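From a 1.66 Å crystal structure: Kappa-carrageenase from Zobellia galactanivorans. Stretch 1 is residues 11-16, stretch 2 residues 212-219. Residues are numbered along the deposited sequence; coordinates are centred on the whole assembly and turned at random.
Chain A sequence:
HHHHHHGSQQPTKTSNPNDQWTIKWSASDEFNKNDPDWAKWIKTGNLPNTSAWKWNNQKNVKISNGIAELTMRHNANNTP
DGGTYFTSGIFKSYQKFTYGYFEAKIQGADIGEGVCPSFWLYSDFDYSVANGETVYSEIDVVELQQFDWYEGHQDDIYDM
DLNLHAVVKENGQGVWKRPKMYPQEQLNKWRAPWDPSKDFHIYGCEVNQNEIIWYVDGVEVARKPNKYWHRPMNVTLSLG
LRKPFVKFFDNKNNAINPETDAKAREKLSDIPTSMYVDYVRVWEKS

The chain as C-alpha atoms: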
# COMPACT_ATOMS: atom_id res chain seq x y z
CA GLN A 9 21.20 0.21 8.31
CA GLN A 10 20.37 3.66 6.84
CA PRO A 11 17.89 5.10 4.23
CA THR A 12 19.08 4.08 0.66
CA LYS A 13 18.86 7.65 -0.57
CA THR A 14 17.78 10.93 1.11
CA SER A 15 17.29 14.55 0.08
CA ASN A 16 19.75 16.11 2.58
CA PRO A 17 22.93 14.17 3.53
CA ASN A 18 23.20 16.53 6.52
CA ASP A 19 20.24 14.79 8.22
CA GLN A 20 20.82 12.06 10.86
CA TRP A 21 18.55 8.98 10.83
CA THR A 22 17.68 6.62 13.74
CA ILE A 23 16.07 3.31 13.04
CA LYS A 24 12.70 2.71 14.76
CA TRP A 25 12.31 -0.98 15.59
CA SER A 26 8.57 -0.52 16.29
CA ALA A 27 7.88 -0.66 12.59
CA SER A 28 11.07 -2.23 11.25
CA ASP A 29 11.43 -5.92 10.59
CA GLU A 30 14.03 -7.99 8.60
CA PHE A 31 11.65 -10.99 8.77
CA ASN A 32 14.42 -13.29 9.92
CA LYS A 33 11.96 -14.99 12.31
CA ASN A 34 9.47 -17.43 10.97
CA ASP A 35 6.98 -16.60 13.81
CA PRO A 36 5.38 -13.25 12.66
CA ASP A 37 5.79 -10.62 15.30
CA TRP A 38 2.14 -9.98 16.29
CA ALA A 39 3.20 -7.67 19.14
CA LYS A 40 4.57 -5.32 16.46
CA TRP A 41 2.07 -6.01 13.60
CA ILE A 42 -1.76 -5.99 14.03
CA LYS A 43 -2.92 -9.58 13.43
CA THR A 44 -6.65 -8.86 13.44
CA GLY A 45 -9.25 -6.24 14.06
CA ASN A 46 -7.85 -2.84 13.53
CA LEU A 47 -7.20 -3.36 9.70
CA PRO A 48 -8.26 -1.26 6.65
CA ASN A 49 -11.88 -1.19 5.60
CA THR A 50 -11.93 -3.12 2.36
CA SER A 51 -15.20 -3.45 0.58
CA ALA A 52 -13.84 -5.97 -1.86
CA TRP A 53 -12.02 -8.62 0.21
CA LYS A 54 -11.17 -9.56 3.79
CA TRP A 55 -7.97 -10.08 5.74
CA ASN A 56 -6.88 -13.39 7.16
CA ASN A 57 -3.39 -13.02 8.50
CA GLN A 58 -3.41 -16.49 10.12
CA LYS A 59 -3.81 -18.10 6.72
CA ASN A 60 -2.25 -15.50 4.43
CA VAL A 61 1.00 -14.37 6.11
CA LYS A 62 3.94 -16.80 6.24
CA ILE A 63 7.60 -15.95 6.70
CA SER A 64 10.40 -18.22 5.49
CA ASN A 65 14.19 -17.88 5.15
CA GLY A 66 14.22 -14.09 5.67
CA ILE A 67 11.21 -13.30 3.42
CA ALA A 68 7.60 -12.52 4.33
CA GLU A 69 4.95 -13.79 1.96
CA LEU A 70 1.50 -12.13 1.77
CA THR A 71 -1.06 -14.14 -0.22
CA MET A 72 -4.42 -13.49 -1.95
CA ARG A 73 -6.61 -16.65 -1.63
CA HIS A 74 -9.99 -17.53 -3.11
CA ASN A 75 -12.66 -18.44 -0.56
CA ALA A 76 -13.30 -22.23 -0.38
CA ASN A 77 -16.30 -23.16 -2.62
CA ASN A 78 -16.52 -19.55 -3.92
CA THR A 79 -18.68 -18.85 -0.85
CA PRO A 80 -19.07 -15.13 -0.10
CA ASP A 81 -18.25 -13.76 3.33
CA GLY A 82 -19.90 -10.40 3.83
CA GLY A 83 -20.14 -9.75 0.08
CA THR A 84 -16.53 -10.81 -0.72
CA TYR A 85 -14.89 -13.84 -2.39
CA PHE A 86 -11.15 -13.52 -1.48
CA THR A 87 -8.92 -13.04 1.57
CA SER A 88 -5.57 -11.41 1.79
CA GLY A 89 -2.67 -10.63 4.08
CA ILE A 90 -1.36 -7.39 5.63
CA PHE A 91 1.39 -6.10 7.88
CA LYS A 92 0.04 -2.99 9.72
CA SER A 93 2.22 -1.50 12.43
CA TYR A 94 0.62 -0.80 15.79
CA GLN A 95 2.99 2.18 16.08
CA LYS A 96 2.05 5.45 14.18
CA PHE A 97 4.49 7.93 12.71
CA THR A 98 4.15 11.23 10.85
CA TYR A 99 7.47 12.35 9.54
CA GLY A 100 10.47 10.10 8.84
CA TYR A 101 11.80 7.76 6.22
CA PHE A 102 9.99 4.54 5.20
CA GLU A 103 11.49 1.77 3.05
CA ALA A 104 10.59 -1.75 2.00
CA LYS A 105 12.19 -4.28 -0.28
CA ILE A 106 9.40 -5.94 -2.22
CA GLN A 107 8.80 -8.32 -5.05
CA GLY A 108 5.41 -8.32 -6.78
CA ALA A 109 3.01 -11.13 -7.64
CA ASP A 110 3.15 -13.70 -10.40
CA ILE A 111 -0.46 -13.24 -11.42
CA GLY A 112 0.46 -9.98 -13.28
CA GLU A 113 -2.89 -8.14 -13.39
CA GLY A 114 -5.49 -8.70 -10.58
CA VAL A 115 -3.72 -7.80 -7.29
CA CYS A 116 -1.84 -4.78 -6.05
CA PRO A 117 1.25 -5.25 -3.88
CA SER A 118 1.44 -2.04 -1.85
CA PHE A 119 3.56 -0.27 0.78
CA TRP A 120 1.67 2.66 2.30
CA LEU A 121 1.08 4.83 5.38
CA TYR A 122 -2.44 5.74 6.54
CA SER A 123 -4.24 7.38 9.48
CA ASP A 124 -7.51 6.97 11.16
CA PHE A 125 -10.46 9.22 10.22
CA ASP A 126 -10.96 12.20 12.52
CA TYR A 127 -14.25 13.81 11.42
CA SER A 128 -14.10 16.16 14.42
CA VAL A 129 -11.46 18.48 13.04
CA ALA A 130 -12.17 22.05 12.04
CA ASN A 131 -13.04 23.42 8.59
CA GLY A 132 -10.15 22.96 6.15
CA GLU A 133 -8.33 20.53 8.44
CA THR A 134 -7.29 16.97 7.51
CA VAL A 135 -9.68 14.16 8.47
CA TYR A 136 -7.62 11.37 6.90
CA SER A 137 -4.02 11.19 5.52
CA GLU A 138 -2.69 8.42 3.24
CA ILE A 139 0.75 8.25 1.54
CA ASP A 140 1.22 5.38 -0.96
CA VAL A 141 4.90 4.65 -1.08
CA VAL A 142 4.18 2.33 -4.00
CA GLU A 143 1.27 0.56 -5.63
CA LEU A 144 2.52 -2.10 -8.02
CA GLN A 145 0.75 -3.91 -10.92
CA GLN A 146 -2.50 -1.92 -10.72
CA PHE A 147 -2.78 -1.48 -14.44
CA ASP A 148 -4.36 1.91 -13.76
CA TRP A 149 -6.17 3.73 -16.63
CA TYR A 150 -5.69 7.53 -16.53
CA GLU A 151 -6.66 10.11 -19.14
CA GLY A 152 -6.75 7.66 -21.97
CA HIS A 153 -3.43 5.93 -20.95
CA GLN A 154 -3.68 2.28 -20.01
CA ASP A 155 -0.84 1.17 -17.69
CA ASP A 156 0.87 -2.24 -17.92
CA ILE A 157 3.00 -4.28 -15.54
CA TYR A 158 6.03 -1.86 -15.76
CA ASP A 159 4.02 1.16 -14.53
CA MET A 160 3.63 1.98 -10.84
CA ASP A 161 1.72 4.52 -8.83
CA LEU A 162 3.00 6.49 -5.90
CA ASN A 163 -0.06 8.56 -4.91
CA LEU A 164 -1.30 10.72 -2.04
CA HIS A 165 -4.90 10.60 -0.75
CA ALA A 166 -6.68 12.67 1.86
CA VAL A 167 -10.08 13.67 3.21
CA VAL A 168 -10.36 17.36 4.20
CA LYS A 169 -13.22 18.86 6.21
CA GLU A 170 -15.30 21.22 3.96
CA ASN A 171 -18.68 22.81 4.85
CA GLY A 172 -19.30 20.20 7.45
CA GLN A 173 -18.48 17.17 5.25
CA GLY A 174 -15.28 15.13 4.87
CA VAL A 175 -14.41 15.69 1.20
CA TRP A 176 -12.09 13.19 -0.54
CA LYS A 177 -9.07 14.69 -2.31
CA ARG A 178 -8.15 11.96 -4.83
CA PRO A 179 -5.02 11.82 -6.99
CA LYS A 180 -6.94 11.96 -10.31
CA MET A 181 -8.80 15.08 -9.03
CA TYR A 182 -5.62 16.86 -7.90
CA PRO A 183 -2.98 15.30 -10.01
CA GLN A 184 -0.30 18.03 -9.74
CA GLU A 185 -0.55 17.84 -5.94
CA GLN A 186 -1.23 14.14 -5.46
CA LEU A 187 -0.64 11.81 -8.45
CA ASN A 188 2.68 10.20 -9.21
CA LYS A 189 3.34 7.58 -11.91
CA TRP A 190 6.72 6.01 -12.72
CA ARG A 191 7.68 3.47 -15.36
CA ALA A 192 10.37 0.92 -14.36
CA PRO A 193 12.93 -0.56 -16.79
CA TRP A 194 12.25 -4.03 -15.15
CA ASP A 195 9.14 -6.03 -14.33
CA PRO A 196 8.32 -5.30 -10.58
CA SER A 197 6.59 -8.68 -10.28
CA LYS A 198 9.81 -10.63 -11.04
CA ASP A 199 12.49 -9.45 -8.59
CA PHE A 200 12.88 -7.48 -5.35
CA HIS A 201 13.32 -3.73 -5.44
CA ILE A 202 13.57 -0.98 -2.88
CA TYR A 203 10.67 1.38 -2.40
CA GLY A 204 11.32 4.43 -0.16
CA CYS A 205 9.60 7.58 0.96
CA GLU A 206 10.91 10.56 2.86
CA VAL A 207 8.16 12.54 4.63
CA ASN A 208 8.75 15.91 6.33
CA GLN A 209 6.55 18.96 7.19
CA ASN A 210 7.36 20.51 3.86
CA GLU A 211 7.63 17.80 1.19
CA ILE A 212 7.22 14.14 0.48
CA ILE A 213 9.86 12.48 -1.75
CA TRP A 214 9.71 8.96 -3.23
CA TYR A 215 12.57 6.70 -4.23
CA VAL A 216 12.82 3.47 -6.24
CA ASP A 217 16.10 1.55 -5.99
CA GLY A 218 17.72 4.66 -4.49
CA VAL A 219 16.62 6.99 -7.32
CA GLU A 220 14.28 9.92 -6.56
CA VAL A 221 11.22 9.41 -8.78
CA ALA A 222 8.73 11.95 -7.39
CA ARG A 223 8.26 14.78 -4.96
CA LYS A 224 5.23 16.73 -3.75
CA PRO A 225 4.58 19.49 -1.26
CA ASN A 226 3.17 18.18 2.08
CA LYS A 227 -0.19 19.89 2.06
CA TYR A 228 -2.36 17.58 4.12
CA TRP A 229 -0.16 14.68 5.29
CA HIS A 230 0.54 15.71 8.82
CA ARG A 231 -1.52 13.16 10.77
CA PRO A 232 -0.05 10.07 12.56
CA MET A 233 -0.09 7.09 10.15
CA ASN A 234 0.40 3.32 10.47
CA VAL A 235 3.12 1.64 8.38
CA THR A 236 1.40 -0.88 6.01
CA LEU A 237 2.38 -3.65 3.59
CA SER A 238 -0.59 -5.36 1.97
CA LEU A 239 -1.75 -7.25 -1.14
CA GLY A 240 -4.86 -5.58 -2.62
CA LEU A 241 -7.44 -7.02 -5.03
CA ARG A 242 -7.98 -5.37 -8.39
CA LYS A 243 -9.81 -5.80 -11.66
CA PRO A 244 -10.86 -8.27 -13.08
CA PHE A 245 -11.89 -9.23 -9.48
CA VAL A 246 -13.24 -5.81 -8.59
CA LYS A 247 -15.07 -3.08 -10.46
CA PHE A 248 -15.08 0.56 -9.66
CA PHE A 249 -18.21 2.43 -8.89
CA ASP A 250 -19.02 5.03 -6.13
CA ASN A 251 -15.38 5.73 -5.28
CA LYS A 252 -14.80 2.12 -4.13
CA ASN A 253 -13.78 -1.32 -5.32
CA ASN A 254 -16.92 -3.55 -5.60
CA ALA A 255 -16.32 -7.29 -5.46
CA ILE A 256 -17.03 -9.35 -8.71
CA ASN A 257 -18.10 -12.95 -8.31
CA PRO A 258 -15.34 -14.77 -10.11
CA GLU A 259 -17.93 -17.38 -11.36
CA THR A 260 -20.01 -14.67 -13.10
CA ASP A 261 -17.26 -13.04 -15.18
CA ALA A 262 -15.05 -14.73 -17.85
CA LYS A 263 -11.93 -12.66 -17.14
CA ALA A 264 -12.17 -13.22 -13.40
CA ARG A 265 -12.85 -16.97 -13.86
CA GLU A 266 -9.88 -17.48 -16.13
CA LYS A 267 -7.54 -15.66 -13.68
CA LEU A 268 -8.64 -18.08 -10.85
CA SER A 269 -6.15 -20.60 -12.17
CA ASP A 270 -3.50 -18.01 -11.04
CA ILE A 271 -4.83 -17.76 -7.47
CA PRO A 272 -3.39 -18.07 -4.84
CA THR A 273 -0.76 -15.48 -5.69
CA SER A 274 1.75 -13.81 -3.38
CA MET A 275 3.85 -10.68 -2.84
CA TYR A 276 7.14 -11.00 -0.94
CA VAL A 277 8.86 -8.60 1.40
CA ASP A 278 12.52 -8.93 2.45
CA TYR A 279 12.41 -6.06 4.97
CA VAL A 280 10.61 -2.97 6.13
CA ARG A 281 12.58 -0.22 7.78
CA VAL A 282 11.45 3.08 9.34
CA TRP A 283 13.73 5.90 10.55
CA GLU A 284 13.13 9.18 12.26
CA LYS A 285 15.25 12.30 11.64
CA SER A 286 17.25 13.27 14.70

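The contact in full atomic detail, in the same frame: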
# COMPACT_ATOMS: atom_id res chain seq x y z
N PRO A 11 18.66 4.83 5.53
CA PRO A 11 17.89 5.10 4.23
C PRO A 11 18.80 4.94 2.96
O PRO A 11 20.00 5.36 2.92
CB PRO A 11 17.41 6.54 4.41
CG PRO A 11 17.30 6.70 5.94
CD PRO A 11 18.49 5.95 6.47
N THR A 12 18.28 4.26 1.94
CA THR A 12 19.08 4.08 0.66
C THR A 12 19.48 5.40 0.07
O THR A 12 20.64 5.55 -0.43
CB THR A 12 18.30 3.20 -0.33
OG1 THR A 12 18.06 1.94 0.30
CG2 THR A 12 19.09 2.89 -1.64
N LYS A 13 18.55 6.37 0.06
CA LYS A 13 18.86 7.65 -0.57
C LYS A 13 18.01 8.73 0.09
O LYS A 13 16.82 8.52 0.25
CB LYS A 13 18.54 7.58 -2.06
CG LYS A 13 18.83 8.85 -2.83
CD LYS A 13 20.33 9.01 -3.01
CE LYS A 13 20.43 10.22 -3.88
NZ LYS A 13 21.83 10.27 -4.22
N THR A 14 18.60 9.88 0.47
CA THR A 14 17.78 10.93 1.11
C THR A 14 18.05 12.28 0.46
O THR A 14 19.05 12.44 -0.27
CB THR A 14 18.05 11.07 2.61
OG1 THR A 14 19.39 11.57 2.76
CG2 THR A 14 17.93 9.71 3.36
N SER A 15 17.22 13.27 0.78
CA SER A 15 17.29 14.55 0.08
C SER A 15 18.40 15.42 0.64
O SER A 15 18.95 16.23 -0.09
CB SER A 15 15.97 15.24 0.18
OG SER A 15 15.81 15.71 1.50
N ASN A 16 18.73 15.24 1.92
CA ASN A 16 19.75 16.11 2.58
C ASN A 16 20.71 15.25 3.37
O ASN A 16 20.37 14.78 4.47
CB ASN A 16 19.02 17.10 3.46
CG ASN A 16 19.94 18.16 4.04
OD1 ASN A 16 21.16 18.03 4.02
ND2 ASN A 16 19.34 19.18 4.64
N ILE A 212 7.22 15.61 0.42
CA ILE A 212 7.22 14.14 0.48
C ILE A 212 8.03 13.73 -0.80
O ILE A 212 7.78 14.22 -1.88
CB ILE A 212 5.80 13.56 0.38
CG1 ILE A 212 4.96 14.01 1.61
CG2 ILE A 212 5.84 12.01 0.35
CD1 ILE A 212 3.45 14.04 1.28
N ILE A 213 9.01 12.83 -0.61
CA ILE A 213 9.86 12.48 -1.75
C ILE A 213 9.88 10.96 -1.84
O ILE A 213 10.13 10.28 -0.85
CB ILE A 213 11.32 13.00 -1.47
CG1 ILE A 213 11.22 14.53 -1.11
CG2 ILE A 213 12.19 12.79 -2.75
CD1 ILE A 213 12.35 14.96 -0.19
N TRP A 214 9.73 10.43 -3.04
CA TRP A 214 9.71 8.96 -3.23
C TRP A 214 10.90 8.47 -3.99
O TRP A 214 11.41 9.17 -4.95
CB TRP A 214 8.51 8.64 -4.08
CG TRP A 214 7.12 8.76 -3.51
CD1 TRP A 214 6.31 7.71 -3.08
CD2 TRP A 214 6.33 9.98 -3.31
NE1 TRP A 214 5.08 8.18 -2.63
CE2 TRP A 214 5.01 9.54 -2.82
CE3 TRP A 214 6.54 11.36 -3.59
CZ2 TRP A 214 4.00 10.45 -2.53
CZ3 TRP A 214 5.55 12.25 -3.29
CH2 TRP A 214 4.28 11.82 -2.78
N TYR A 215 11.36 7.29 -3.62
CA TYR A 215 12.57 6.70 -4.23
C TYR A 215 12.33 5.28 -4.68
O TYR A 215 11.63 4.52 -4.05
CB TYR A 215 13.69 6.65 -3.17
CG TYR A 215 14.04 8.01 -2.59
CD1 TYR A 215 13.36 8.50 -1.47
CD2 TYR A 215 15.06 8.77 -3.20
CE1 TYR A 215 13.74 9.78 -0.92
CE2 TYR A 215 15.41 10.06 -2.68
CZ TYR A 215 14.75 10.49 -1.53
OH TYR A 215 15.09 11.76 -1.05
N VAL A 216 12.88 4.89 -5.81
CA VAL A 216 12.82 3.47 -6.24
C VAL A 216 14.26 3.06 -6.47
O VAL A 216 14.96 3.71 -7.30
CB VAL A 216 11.91 3.23 -7.47
CG1 VAL A 216 11.96 1.77 -7.98
CG2 VAL A 216 10.51 3.71 -7.14
N ASP A 217 14.71 1.96 -5.85
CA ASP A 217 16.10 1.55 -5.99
C ASP A 217 17.11 2.70 -5.85
O ASP A 217 18.09 2.81 -6.66
CB ASP A 217 16.28 0.81 -7.34
CG ASP A 217 15.72 -0.62 -7.31
OD1 ASP A 217 15.42 -1.15 -6.22
OD2 ASP A 217 15.72 -1.24 -8.41
N GLY A 218 16.81 3.58 -4.94
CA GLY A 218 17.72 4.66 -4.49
C GLY A 218 17.72 5.80 -5.48
O GLY A 218 18.67 6.59 -5.50
N VAL A 219 16.72 5.88 -6.33
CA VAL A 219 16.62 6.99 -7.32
C VAL A 219 15.41 7.80 -6.93
O VAL A 219 14.33 7.23 -6.79
CB VAL A 219 16.53 6.52 -8.74
CG1 VAL A 219 16.36 7.70 -9.67
CG2 VAL A 219 17.74 5.64 -9.08

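How do the two backbones meet? Residues 11–16 form an irregular segment with neither helix nor strand, laid over the end of a strand that runs through residues 212–216 and then turns. The turn, Val 216 to Val 219, is of type I' and is closed by two backbone hydrogen bonds, from Val 216 N to Val 219 O at 2.9 Å and from Val 219 N to Val 216 O at 3.0 Å. The backbones come nearest at this turn, where Lys 13 CA lies 5.1 Å from Gly 218 CA; farther along, Ser 15 CA and Ile 213 CA are 7.9 Å apart. No hydrogen bond crosses between the stretches, so packing must account for the contact.

Which strand residues face the incoming segment? The alternation of the strand sends the side chains of Ile 213 and Tyr 215 toward it, while those of Ile 212, Trp 214 and Val 216 are out of reach. Tyr 215 has the largest covered area on this side. Lys 13 O sits over one face of its ring, 3.4 Å from Tyr 215 CZ, and the aliphatic part of the lysine adds a contact of 3.6 Å between Lys 13 CG and Tyr 215 CE2. The phenol oxygen reaches the next residues: Tyr 215 OH is 3.2 Å from Ser 15 N, but the angle is too poor for a hydrogen bond, and the hydroxyl is satisfied elsewhere in the structure.

Why does a glycine suit the turn? Gly 218 has phi/psi of 79/19°, and positive phi by itself favours glycine. Packing adds a second reason: Thr 12 CG2 lies 3.6 Å from Gly 218 CA, and an ideal CB on the glycine would fall only 2.9 Å from that methyl, a clash. Lys 13 packs on the same residue, its CG 3.5 Å from Gly 218 O.

How do the remaining side chains of the segment fit? Lys 13 starts toward the strand with chi1 t, then its end leads away, so the methylenes can pack while the amine stays clear of the contact. Ser 15 touches the strand through its CB, 3.6 Å from Ile 213 CD1, a nonpolar touch to a buried isoleucine; its hydroxyl is bonded elsewhere. Thr 14 points away and contributes mainly backbone, with its C 3.4 Å from Tyr 215 OH. Together the stretches bury 282 Å², a modest area in which Lys 13 and Tyr 215 have the largest shares.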